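Local coordinates for putative metal-dependent isothiocyanate hydrolase SaxA (Pectobacterium carotovorum, PDB 6BRM), which probably hydrolyses isothiocyanates with a pair of zinc ions held in a metallo-beta-lactamase-type fold, at residues Ile6-Leu11 against Asp23-Glu28. Sequence-based numbering, arbitrary orientation.
Sequences IRNATL and DPMLAE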
# COMPACT_ATOMS: atom_id res chain seq x y z
N ILE B 6 -27.17 -4.34 5.39
CA ILE B 6 -27.76 -4.53 6.72
C ILE B 6 -27.67 -3.20 7.48
O ILE B 6 -28.65 -2.46 7.53
CB ILE B 6 -27.11 -5.72 7.48
CG1 ILE B 6 -27.34 -7.04 6.73
CG2 ILE B 6 -27.64 -5.81 8.91
CD1 ILE B 6 -28.76 -7.58 6.76
N ARG B 7 -26.50 -2.89 8.04
CA ARG B 7 -26.23 -1.59 8.68
C ARG B 7 -24.72 -1.40 8.88
O ARG B 7 -24.03 -2.33 9.30
CB ARG B 7 -26.99 -1.44 10.01
CG ARG B 7 -26.63 -2.46 11.09
CD ARG B 7 -25.81 -1.85 12.24
NE ARG B 7 -26.66 -1.42 13.35
CZ ARG B 7 -27.12 -2.21 14.33
NH1 ARG B 7 -26.85 -3.51 14.37
NH2 ARG B 7 -27.89 -1.68 15.29
N ASN B 8 -24.23 -0.20 8.57
CA ASN B 8 -22.79 0.10 8.51
C ASN B 8 -22.13 -0.76 7.41
O ASN B 8 -22.65 -0.78 6.29
CB ASN B 8 -22.13 -0.03 9.90
CG ASN B 8 -20.84 0.76 10.03
OD1 ASN B 8 -20.77 1.94 9.66
ND2 ASN B 8 -19.80 0.12 10.56
N ALA B 9 -21.02 -1.44 7.69
CA ALA B 9 -20.35 -2.31 6.71
C ALA B 9 -20.87 -3.75 6.77
O ALA B 9 -20.39 -4.61 6.02
CB ALA B 9 -18.85 -2.29 6.93
N THR B 10 -21.83 -4.02 7.66
CA THR B 10 -22.47 -5.33 7.74
C THR B 10 -23.35 -5.55 6.51
O THR B 10 -24.11 -4.66 6.10
CB THR B 10 -23.31 -5.47 9.02
OG1 THR B 10 -22.53 -5.04 10.15
CG2 THR B 10 -23.76 -6.91 9.24
N LEU B 11 -23.20 -6.73 5.91
CA LEU B 11 -23.97 -7.10 4.72
C LEU B 11 -23.93 -8.61 4.50
O LEU B 11 -22.97 -9.27 4.91
CB LEU B 11 -23.45 -6.36 3.48
CG LEU B 11 -21.94 -6.21 3.26
CD1 LEU B 11 -21.38 -7.38 2.46
CD2 LEU B 11 -21.62 -4.90 2.57
N ASP B 23 -18.53 -8.82 8.07
CA ASP B 23 -18.42 -7.82 9.14
C ASP B 23 -19.70 -7.65 9.98
O ASP B 23 -20.37 -6.61 9.90
CB ASP B 23 -17.96 -6.48 8.55
CG ASP B 23 -16.58 -6.55 7.92
OD1 ASP B 23 -16.06 -7.67 7.72
OD2 ASP B 23 -16.01 -5.48 7.62
N PRO B 24 -20.04 -8.66 10.81
CA PRO B 24 -21.28 -8.59 11.59
C PRO B 24 -21.23 -7.65 12.80
O PRO B 24 -20.49 -7.90 13.75
CB PRO B 24 -21.51 -10.05 12.03
CG PRO B 24 -20.34 -10.85 11.54
CD PRO B 24 -19.28 -9.89 11.08
N MET B 25 -22.01 -6.56 12.74
CA MET B 25 -22.29 -5.70 13.89
C MET B 25 -23.74 -5.97 14.30
O MET B 25 -24.67 -5.57 13.59
CB MET B 25 -22.09 -4.23 13.53
CG MET B 25 -21.98 -3.31 14.74
SD MET B 25 -22.66 -1.65 14.51
CE MET B 25 -21.74 -1.03 13.10
N LEU B 26 -23.93 -6.65 15.43
CA LEU B 26 -25.24 -7.19 15.84
C LEU B 26 -25.82 -6.60 17.16
O LEU B 26 -26.80 -7.13 17.68
CB LEU B 26 -25.15 -8.72 15.93
CG LEU B 26 -25.55 -9.52 14.68
CD1 LEU B 26 -24.85 -9.03 13.42
CD2 LEU B 26 -25.26 -11.00 14.91
N ALA B 27 -25.23 -5.52 17.67
CA ALA B 27 -25.77 -4.86 18.88
C ALA B 27 -27.07 -4.12 18.57
O ALA B 27 -27.25 -3.62 17.45
CB ALA B 27 -24.74 -3.90 19.47
N GLU B 28 -27.95 -4.03 19.56
CA GLU B 28 -29.23 -3.32 19.42
C GLU B 28 -29.03 -1.80 19.33
O GLU B 28 -27.91 -1.30 19.52
CB GLU B 28 -30.18 -3.67 20.58
CG GLU B 28 -30.64 -5.12 20.58
CD GLU B 28 -31.83 -5.36 21.50
OE1 GLU B 28 -32.70 -6.18 21.13
OE2 GLU B 28 -31.90 -4.73 22.58
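R7 and T10, the end residues of a type II' beta turn joining strands 2-7 and 10-15, reach across to the loop that leaves strand 18-22, illustrating how a metallo-beta-lactamase fold pins a loop beside its dinuclear zinc site. Hydrogen bonds to backbone carbonyls hold the contact at both its ends. The arginine chain bends at chi2 and chi3 (108° and 94°), which carries its guanidinium over to the loop. There NH1 donates to M25 O at 3.1 Å, from above the carbonyl plane, while NH2 meets A27 O at 3.0 Å, nearly head-on; a weak bond from NH1 also falls on A27 O. NH2 is further held by V48 O. At the other end, T10 OG1 donates a hydrogen bond to D23 O over 2.7 Å, in the plane of that carbonyl.

Between these two grips the M25 side chain makes van der Waals contacts, crossing R7 at about a right angle with its SD 3.9 Å from the arginine CD and its methyl CE 3.4 Å from N8 CB.

A zinc ion lies about 5 Å from the nearest atom of the N8 side chain. D23 OD2 accepts hydrogen bonds from T66 OG1 and from ND1 of zinc ligand H72, which it probably orients, and N8 touches zinc ligand H221. N8 ND2 bonds to the backbone O of D71, another zinc ligand, while M25 CE sits 3.4 Å from that same ND2.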